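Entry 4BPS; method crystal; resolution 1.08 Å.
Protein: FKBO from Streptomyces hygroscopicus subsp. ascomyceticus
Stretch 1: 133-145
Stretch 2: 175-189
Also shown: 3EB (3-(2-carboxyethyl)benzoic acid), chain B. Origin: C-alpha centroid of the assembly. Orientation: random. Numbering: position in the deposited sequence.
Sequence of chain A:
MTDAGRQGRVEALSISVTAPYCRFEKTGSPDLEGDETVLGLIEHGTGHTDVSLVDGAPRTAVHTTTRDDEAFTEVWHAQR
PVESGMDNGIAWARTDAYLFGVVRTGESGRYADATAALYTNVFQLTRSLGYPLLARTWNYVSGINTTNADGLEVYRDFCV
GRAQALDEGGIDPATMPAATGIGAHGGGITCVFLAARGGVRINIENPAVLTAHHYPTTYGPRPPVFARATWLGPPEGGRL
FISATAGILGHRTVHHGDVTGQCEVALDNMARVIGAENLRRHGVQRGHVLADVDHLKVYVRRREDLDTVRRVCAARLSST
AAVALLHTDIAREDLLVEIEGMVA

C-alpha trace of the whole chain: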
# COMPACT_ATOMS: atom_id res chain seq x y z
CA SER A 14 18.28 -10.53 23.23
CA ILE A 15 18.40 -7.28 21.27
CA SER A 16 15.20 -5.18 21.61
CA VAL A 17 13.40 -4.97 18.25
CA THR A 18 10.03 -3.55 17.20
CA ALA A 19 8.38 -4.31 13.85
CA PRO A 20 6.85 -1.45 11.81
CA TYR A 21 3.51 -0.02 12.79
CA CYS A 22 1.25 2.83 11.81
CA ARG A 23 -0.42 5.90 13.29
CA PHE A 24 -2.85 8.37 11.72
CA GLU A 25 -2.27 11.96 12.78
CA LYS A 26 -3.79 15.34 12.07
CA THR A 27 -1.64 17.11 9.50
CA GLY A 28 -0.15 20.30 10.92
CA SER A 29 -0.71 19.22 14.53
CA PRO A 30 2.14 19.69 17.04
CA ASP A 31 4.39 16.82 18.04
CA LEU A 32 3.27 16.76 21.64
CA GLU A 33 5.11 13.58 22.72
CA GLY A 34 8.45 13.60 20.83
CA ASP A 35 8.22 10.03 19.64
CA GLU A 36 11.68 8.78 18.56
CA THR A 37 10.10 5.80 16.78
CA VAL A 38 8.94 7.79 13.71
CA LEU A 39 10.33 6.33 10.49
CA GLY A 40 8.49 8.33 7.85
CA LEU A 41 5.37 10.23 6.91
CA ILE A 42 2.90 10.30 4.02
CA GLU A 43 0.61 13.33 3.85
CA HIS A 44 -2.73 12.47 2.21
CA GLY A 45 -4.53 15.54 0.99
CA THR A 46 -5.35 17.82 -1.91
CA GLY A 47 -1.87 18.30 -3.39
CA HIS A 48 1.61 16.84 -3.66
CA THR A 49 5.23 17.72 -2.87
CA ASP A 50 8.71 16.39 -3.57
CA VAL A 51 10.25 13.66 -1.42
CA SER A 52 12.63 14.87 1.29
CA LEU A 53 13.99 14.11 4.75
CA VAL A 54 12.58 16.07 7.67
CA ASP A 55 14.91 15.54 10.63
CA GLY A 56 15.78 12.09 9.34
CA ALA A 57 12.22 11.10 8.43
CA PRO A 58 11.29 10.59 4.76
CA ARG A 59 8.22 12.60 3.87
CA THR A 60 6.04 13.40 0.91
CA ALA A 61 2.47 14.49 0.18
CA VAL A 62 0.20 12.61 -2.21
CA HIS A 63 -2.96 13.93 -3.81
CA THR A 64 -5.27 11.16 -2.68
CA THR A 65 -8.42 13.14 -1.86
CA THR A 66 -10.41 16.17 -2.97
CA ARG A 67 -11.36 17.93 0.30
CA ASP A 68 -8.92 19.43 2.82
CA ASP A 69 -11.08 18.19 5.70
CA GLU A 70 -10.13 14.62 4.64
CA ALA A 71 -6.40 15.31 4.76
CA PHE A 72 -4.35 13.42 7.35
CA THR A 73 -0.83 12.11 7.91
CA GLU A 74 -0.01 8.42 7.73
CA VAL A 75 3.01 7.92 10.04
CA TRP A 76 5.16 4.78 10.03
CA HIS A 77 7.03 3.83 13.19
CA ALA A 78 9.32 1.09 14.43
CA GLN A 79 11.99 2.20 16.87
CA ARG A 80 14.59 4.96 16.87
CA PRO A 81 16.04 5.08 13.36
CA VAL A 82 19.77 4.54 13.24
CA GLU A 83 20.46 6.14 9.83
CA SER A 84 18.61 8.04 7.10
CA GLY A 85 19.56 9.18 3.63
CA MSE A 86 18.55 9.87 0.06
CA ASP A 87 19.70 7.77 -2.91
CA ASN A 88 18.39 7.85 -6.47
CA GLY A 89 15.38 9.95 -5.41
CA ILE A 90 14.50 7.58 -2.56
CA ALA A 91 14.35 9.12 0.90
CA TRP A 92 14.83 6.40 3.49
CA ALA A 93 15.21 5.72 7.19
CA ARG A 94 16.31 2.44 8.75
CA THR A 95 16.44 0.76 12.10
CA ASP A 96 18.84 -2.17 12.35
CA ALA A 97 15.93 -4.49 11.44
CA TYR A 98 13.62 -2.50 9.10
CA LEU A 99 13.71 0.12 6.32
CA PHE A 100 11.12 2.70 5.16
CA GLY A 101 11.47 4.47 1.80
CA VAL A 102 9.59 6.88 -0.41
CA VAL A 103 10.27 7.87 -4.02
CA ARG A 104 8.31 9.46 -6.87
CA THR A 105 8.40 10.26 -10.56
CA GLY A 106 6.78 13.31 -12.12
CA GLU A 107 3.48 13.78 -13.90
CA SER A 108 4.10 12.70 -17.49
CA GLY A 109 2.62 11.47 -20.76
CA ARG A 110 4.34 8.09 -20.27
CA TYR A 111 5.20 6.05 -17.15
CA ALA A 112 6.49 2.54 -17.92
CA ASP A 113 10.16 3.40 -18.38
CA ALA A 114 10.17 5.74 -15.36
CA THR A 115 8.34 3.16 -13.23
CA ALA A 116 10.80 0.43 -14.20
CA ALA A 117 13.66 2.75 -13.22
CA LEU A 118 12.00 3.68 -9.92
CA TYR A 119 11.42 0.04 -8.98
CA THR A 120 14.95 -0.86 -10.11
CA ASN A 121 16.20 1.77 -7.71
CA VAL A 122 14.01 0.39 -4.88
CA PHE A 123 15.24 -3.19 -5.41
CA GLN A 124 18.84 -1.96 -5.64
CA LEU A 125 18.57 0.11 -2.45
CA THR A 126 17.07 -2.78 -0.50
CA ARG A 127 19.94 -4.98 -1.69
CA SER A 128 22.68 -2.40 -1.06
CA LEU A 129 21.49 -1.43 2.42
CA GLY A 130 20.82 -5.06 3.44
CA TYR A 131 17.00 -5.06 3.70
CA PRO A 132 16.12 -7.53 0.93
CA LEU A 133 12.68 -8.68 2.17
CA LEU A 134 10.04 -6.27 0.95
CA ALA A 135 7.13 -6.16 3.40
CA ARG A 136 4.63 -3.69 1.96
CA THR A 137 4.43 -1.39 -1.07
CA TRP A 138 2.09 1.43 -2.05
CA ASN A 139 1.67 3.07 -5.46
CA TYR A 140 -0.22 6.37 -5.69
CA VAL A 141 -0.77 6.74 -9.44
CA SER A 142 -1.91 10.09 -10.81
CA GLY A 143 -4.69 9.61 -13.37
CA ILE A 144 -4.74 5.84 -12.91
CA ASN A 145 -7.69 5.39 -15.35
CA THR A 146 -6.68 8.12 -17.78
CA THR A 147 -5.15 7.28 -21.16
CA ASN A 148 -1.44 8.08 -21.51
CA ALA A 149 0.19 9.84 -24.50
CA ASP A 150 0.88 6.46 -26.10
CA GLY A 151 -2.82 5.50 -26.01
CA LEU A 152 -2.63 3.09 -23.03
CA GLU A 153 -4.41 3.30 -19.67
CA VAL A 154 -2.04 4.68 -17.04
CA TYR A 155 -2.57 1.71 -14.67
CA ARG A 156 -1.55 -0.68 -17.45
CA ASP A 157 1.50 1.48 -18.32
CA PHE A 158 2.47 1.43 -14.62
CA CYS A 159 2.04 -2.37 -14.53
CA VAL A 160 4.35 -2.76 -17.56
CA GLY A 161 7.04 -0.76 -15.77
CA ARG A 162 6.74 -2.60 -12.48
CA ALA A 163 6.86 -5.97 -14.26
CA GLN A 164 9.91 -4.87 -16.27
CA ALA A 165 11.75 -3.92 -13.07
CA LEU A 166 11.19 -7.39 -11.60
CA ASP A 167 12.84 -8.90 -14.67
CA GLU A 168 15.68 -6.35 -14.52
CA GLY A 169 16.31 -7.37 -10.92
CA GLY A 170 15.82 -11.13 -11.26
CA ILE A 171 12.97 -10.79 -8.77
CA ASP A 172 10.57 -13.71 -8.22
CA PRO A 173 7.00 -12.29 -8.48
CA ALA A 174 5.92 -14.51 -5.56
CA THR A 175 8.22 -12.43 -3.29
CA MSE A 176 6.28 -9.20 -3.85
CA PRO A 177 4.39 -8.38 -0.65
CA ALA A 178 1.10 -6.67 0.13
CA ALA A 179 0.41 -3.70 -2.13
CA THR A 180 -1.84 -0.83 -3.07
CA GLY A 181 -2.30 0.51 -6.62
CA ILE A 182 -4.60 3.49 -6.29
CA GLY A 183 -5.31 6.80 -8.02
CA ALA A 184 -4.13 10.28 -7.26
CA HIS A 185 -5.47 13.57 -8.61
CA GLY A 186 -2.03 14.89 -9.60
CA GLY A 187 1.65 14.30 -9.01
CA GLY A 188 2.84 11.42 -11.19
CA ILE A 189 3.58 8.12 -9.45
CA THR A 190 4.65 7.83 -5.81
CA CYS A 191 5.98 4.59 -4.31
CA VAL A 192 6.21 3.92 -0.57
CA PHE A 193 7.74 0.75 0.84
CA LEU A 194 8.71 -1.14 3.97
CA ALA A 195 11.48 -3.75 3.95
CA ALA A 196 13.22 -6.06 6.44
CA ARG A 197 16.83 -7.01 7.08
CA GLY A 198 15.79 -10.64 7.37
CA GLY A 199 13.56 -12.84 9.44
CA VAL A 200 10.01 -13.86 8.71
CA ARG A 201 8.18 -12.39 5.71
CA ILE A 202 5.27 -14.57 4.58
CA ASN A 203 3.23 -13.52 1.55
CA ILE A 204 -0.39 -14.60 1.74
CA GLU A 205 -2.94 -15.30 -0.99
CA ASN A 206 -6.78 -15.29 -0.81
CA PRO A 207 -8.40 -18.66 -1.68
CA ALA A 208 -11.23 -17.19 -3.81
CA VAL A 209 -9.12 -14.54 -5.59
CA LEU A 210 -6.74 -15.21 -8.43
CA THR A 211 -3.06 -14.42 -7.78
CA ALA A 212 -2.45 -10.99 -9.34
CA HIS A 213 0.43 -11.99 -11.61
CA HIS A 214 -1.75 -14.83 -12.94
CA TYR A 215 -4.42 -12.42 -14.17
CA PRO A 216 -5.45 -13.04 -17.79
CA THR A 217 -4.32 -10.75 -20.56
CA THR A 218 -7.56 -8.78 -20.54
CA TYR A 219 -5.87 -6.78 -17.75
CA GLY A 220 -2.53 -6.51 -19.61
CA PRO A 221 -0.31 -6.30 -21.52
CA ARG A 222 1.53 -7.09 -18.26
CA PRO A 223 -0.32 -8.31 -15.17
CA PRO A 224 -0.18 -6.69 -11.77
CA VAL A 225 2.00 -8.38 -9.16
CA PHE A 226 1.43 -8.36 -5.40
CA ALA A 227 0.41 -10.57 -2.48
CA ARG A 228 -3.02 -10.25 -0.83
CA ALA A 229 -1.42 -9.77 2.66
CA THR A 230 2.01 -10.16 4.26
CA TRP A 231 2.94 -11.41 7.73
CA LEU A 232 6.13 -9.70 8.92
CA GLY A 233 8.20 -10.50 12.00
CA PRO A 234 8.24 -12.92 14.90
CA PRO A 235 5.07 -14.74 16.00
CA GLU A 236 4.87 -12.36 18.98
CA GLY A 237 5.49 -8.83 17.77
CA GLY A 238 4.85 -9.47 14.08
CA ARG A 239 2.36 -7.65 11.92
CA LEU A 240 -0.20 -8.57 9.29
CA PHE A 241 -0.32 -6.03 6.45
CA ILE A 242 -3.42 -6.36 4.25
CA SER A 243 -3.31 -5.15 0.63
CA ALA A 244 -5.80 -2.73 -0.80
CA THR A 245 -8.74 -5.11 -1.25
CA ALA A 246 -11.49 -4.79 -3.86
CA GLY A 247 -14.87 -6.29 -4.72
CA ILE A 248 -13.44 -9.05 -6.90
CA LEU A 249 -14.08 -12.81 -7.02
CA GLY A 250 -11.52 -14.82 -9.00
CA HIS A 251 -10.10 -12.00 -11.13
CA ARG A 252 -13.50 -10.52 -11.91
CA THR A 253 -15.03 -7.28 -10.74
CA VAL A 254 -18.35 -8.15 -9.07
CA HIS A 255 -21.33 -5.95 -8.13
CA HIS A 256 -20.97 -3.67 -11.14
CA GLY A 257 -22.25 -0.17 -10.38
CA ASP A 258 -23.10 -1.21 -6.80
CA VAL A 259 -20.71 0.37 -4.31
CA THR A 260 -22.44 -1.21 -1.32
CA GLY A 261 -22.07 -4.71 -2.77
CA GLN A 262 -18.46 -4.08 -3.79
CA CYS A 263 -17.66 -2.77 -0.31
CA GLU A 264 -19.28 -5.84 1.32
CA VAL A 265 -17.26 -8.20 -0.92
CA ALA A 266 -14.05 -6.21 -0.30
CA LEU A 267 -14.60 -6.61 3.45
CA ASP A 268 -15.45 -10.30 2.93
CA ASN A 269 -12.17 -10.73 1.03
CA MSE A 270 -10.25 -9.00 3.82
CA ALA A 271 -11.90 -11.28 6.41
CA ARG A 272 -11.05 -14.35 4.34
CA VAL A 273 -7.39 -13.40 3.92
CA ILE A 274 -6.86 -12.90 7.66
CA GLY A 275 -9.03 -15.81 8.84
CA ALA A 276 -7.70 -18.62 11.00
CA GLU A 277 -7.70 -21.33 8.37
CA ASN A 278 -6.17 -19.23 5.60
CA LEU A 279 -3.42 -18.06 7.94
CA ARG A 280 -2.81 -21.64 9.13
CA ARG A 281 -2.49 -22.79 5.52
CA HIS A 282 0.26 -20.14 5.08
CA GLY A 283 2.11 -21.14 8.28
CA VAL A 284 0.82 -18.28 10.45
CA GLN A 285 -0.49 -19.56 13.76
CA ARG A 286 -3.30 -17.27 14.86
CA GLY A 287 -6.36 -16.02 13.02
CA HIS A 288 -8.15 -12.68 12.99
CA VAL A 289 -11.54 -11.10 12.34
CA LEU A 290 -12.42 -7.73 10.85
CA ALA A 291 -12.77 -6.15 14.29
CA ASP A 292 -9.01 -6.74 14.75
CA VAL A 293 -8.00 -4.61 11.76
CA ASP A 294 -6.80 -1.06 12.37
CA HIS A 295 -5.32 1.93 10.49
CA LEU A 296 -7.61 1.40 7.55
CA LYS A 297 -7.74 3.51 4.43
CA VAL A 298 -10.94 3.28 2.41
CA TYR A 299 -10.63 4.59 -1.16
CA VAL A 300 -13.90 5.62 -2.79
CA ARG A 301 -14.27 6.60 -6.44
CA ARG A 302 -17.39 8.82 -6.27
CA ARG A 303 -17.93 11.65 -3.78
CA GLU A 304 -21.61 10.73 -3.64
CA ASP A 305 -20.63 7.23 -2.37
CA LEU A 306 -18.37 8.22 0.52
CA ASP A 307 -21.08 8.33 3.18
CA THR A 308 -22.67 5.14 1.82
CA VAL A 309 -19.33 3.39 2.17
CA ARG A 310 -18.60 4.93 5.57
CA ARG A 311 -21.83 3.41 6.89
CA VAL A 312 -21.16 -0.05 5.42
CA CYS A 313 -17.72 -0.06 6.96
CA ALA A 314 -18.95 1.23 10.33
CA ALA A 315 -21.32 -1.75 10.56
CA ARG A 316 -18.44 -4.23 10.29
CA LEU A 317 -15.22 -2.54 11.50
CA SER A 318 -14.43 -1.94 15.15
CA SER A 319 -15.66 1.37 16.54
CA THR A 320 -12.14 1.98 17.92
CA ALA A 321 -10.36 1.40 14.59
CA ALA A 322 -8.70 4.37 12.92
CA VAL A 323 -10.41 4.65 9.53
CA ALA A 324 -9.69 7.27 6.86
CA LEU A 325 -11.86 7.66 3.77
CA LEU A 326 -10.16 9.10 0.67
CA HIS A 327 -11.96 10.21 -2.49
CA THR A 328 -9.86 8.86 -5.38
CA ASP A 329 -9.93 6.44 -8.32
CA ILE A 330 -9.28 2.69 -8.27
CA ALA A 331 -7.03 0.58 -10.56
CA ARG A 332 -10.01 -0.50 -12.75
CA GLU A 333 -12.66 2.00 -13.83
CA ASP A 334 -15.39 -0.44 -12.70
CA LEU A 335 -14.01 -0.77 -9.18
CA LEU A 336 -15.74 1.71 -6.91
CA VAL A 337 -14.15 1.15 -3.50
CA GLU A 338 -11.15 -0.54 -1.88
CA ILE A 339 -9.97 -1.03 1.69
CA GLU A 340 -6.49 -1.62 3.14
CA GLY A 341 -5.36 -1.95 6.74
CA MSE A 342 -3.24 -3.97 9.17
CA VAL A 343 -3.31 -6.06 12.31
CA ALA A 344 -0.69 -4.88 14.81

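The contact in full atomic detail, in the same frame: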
# COMPACT_ATOMS: atom_id res chain seq x y z
N LEU A 133 14.04 -8.13 2.11
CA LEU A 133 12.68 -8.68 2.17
C LEU A 133 11.68 -7.55 2.14
O LEU A 133 11.44 -6.89 3.15
CB LEU A 133 12.50 -9.51 3.43
CG LEU A 133 13.45 -10.70 3.59
CD1 LEU A 133 13.07 -11.47 4.87
CD2 LEU A 133 13.45 -11.64 2.40
N LEU A 134 11.09 -7.28 0.98
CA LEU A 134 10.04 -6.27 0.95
C LEU A 134 8.82 -6.76 1.73
O LEU A 134 8.43 -7.92 1.63
CB LEU A 134 9.62 -5.94 -0.48
CG LEU A 134 10.62 -5.11 -1.27
CD1 LEU A 134 10.22 -5.13 -2.75
CD2 LEU A 134 10.64 -3.67 -0.77
N ALA A 135 8.23 -5.85 2.50
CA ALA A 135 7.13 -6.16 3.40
C ALA A 135 5.80 -5.54 3.00
O ALA A 135 4.75 -6.05 3.38
CB ALA A 135 7.47 -5.69 4.82
N ARG A 136 5.85 -4.40 2.31
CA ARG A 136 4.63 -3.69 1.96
C ARG A 136 5.01 -2.65 0.93
O ARG A 136 6.05 -1.99 1.10
CB ARG A 136 4.01 -3.01 3.19
CG ARG A 136 2.52 -3.14 3.32
CD ARG A 136 1.71 -2.50 2.20
NE ARG A 136 0.27 -2.52 2.48
CZ ARG A 136 -0.62 -2.02 1.64
NH1 ARG A 136 -1.91 -2.02 1.94
NH2 ARG A 136 -0.20 -1.53 0.49
N THR A 137 4.23 -2.48 -0.13
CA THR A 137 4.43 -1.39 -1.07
C THR A 137 3.13 -0.64 -1.28
O THR A 137 2.04 -1.21 -1.15
CB THR A 137 4.94 -1.90 -2.45
OG1 THR A 137 3.95 -2.74 -3.05
CG2 THR A 137 6.26 -2.63 -2.32
N TRP A 138 3.25 0.64 -1.65
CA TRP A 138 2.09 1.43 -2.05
C TRP A 138 2.47 2.20 -3.31
O TRP A 138 3.59 2.71 -3.41
CB TRP A 138 1.69 2.45 -1.00
CG TRP A 138 1.15 1.92 0.31
CD1 TRP A 138 -0.16 1.88 0.68
CD2 TRP A 138 1.92 1.43 1.44
NE1 TRP A 138 -0.26 1.41 1.98
CE2 TRP A 138 0.99 1.11 2.46
CE3 TRP A 138 3.28 1.25 1.69
CZ2 TRP A 138 1.38 0.63 3.72
CZ3 TRP A 138 3.67 0.77 2.94
CH2 TRP A 138 2.72 0.47 3.94
N ASN A 139 1.51 2.32 -4.21
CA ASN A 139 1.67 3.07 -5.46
C ASN A 139 0.49 4.01 -5.60
O ASN A 139 -0.66 3.56 -5.73
CB ASN A 139 1.71 2.12 -6.67
CG ASN A 139 2.71 1.00 -6.49
OD1 ASN A 139 3.90 1.18 -6.72
ND2 ASN A 139 2.22 -0.18 -6.06
N TYR A 140 0.79 5.31 -5.55
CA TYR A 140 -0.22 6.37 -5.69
C TYR A 140 -0.02 6.93 -7.09
O TYR A 140 0.98 7.60 -7.36
CB TYR A 140 -0.05 7.43 -4.61
CG TYR A 140 -0.17 6.85 -3.20
CD1 TYR A 140 -1.42 6.51 -2.69
CD2 TYR A 140 0.94 6.61 -2.40
CE1 TYR A 140 -1.56 5.98 -1.43
CE2 TYR A 140 0.82 6.09 -1.13
CZ TYR A 140 -0.44 5.77 -0.64
OH TYR A 140 -0.64 5.26 0.61
N VAL A 141 -0.96 6.61 -7.99
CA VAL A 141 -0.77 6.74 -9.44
C VAL A 141 -1.69 7.84 -9.95
O VAL A 141 -2.90 7.63 -10.07
CB VAL A 141 -1.06 5.39 -10.14
CG1 VAL A 141 -0.88 5.51 -11.67
CG2 VAL A 141 -0.17 4.27 -9.59
N SER A 142 -1.13 9.00 -10.28
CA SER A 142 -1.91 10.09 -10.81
C SER A 142 -2.63 9.71 -12.12
O SER A 142 -2.01 9.25 -13.08
CB SER A 142 -1.01 11.26 -11.09
OG SER A 142 -1.75 12.33 -11.66
N GLY A 143 -3.94 9.89 -12.15
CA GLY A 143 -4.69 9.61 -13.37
C GLY A 143 -4.69 8.13 -13.72
O GLY A 143 -4.55 7.77 -14.89
N ILE A 144 -4.89 7.27 -12.72
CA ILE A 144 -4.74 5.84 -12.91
C ILE A 144 -5.63 5.27 -14.02
O ILE A 144 -5.24 4.29 -14.67
CB ILE A 144 -5.00 5.13 -11.54
CG1 ILE A 144 -4.53 3.67 -11.54
CG2 ILE A 144 -6.46 5.25 -11.09
CD1 ILE A 144 -4.45 3.09 -10.12
N ASN A 145 -6.81 5.86 -14.27
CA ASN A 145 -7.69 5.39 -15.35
C ASN A 145 -7.66 6.26 -16.59
O ASN A 145 -8.41 6.04 -17.53
CB ASN A 145 -9.14 5.28 -14.85
CG ASN A 145 -9.30 4.39 -13.64
OD1 ASN A 145 -10.04 4.75 -12.72
ND2 ASN A 145 -8.65 3.23 -13.62
N THR A 175 7.63 -13.14 -4.44
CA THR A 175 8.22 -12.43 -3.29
C THR A 175 7.66 -11.02 -3.12
O THR A 175 7.96 -10.39 -2.11
CB THR A 175 9.75 -12.35 -3.36
OG1 THR A 175 10.17 -11.52 -4.45
CG2 THR A 175 10.37 -13.76 -3.45
N MSE A 176 6.83 -10.53 -4.04
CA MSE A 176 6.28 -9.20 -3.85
C MSE A 176 5.21 -9.25 -2.76
O MSE A 176 4.32 -10.09 -2.79
CB MSE A 176 5.70 -8.62 -5.13
CG MSE A 176 6.72 -8.42 -6.27
SE MSE A 176 8.29 -7.36 -5.79
CE MSE A 176 7.42 -5.68 -5.62
N PRO A 177 5.27 -8.31 -1.82
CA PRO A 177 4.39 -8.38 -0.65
C PRO A 177 3.06 -7.68 -0.91
O PRO A 177 2.69 -7.36 -2.05
CB PRO A 177 5.19 -7.63 0.43
CG PRO A 177 5.91 -6.58 -0.38
CD PRO A 177 6.34 -7.31 -1.63
N ALA A 178 2.32 -7.43 0.17
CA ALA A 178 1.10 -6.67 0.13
C ALA A 178 1.33 -5.34 -0.59
O ALA A 178 2.41 -4.73 -0.47
CB ALA A 178 0.62 -6.42 1.56
N ALA A 179 0.30 -4.90 -1.31
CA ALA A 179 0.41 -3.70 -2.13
C ALA A 179 -0.89 -2.92 -2.20
O ALA A 179 -1.97 -3.43 -1.86
CB ALA A 179 0.87 -4.07 -3.57
N THR A 180 -0.75 -1.69 -2.65
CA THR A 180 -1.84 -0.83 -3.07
C THR A 180 -1.47 -0.22 -4.41
O THR A 180 -0.33 0.20 -4.59
CB THR A 180 -2.06 0.28 -2.05
OG1 THR A 180 -2.49 -0.33 -0.84
CG2 THR A 180 -3.08 1.33 -2.50
N GLY A 181 -2.44 -0.17 -5.34
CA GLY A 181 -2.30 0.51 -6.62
C GLY A 181 -3.53 1.38 -6.80
O GLY A 181 -4.59 0.88 -7.18
N ILE A 182 -3.41 2.66 -6.47
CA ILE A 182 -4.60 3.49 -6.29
C ILE A 182 -4.37 4.83 -6.97
O ILE A 182 -3.21 5.22 -7.19
CB ILE A 182 -4.88 3.65 -4.76
CG1 ILE A 182 -6.33 4.01 -4.50
CG2 ILE A 182 -3.90 4.65 -4.10
CD1 ILE A 182 -7.25 2.84 -4.72
N GLY A 183 -5.44 5.54 -7.32
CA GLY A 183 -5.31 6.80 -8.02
C GLY A 183 -4.86 7.95 -7.15
O GLY A 183 -4.98 7.95 -5.92
N ALA A 184 -4.34 8.95 -7.83
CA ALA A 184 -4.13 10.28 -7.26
C ALA A 184 -4.64 11.31 -8.27
O ALA A 184 -4.74 11.04 -9.47
CB ALA A 184 -2.64 10.50 -6.94
N HIS A 185 -4.89 12.52 -7.78
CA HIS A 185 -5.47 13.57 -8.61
C HIS A 185 -4.42 14.50 -9.23
O HIS A 185 -4.77 15.46 -9.90
CB HIS A 185 -6.46 14.41 -7.79
CG HIS A 185 -7.58 13.60 -7.21
ND1 HIS A 185 -8.72 13.31 -7.91
CD2 HIS A 185 -7.69 12.98 -6.01
CE1 HIS A 185 -9.51 12.56 -7.15
NE2 HIS A 185 -8.90 12.34 -6.00
N GLY A 186 -3.14 14.18 -9.01
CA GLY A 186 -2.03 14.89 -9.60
C GLY A 186 -0.76 14.28 -9.05
O GLY A 186 -0.81 13.45 -8.15
N GLY A 187 0.39 14.66 -9.59
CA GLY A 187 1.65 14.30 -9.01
C GLY A 187 2.31 13.01 -9.46
O GLY A 187 3.05 12.40 -8.67
N GLY A 188 2.10 12.58 -10.70
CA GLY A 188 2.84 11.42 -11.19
C GLY A 188 2.61 10.18 -10.33
O GLY A 188 1.51 9.91 -9.85
N ILE A 189 3.67 9.39 -10.16
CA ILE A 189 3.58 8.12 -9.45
C ILE A 189 4.50 8.16 -8.24
O ILE A 189 5.68 8.43 -8.37
CB ILE A 189 3.90 6.94 -10.35
CG1 ILE A 189 2.91 6.88 -11.54
CG2 ILE A 189 3.84 5.63 -9.55
CD1 ILE A 189 3.09 5.72 -12.48
C 3EB B . -7.05 -6.09 -7.56
O 3EB B . -6.46 -6.37 -8.61
CA 3EB B . -7.53 -4.69 -7.27
OAB 3EB B . -1.45 -2.88 -8.74
OAD 3EB B . -0.45 -2.71 -6.77
CAE 3EB B . -5.14 -4.02 -5.50
CAF 3EB B . -3.94 -3.99 -4.80
CAG 3EB B . -5.17 -3.67 -6.85
CAH 3EB B . -2.77 -3.59 -5.42
CAL 3EB B . -1.50 -2.91 -7.49
CAM 3EB B . -3.98 -3.29 -7.47
CAN 3EB B . -2.77 -3.27 -6.78
OXT 3EB B . -7.36 -6.98 -6.68
C2 3EB B . -6.47 -3.63 -7.65
O HOH W 1 10.75 -9.11 -1.35
O HOH W 2 4.29 -5.48 -3.38
O HOH W 3 -6.36 8.79 -10.73

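The most unusual feature of this contact is a buried arginine that turns back over its own sheet. The CA-to-CB bond of Arg-136 points to the face it shares with Trp-138 and Thr-180, yet its guanidinium returns to the neighbouring strand. Arg-136 NH2 donates to Thr-180 OG1 at 2.9 Å with an N-H...O angle of 160°, while Arg-136 NH1 reaches the same Thr-180 OG1 at 3.3 Å and 136°, a weak bond. Arg-136 NH2 also donates to Thr-137 O at 2.8 Å within its own stretch. The hydroxyl lies near the guanidinium plane, where N-H groups point, whereas Ala-179 N sits over one face. Proximity alone is not bonding here: Arg-136 NH2 and Thr-180 N are 3.2 Å apart, but both are donors.

Beneath this side chain, strand 133-142 runs parallel to the strand ending at Ala-184, with their axes 37° apart and 4.1 Å at closest approach. The hydrogen bonds follow the alternation expected of parallel strands. Thr-137 N donates to Ala-178 O at 2.9 Å, and Thr-180 N returns a weak bond to Thr-137 O at 3.2 Å and 134°. Further along, the ladder is firmer: Asn-139 N to Thr-180 O is 2.8 Å, Ile-182 N to Asn-139 O 3.0 Å and Val-141 N to Ile-182 O 2.8 Å, the last two with angles of 166° and 165°. Thr-180 O accepts a second hydrogen bond, from Asn-139 ND2 at 3.0 Å, so the amide side chain reinforces the backbone pairing.

At the far end, Ala-184 N donates to Val-141 O at 3.0 Å and Gly-143 N to Ala-184 O at 3.0 Å. Stretch 2 then loops back through glycines, and Ser-142 N donates to Gly-188 O at 2.8 Å. Val-141 consequently pairs with Ile-189 in antiparallel register, their CA atoms 4.6 Å apart, and Val-141 CG1 meets Ile-189 CG1 at 4.0 Å. A type II turn from Val-141 to Ile-144 takes in the strand's last residues; Gly-143 has a phi of 67°, which favours glycine. Water 3 accepts from Ile-144 N at 2.9 Å and donates to Ala-184 O at 3.0 Å.

Apolar packing fills in around the ladder. Leu-134 CB lies 3.7 Å from Pro-177 CD, and Leu-134 CD1 lies 4.0 Å from CE of selenomethionine Met-176. Tyr-140 CD1 approaches Ile-182 CG2 at 3.4 Å, while Ile-144 CG2 rests 3.6 Å from Gly-183 CA. Near the start of the pairing, water 2 bridges Thr-137 OG1 and Pro-177 O, at 2.8 Å from each.

The absence of a side chain at Gly-181 matters for the ligand: Gly-181 N lies 3.4 Å from 3EB CAN, and an ideally placed CB on this glycine would fall 2.5 Å from 3EB CAL, a clash. Together the stretches bury 1052 Å², counting both sides.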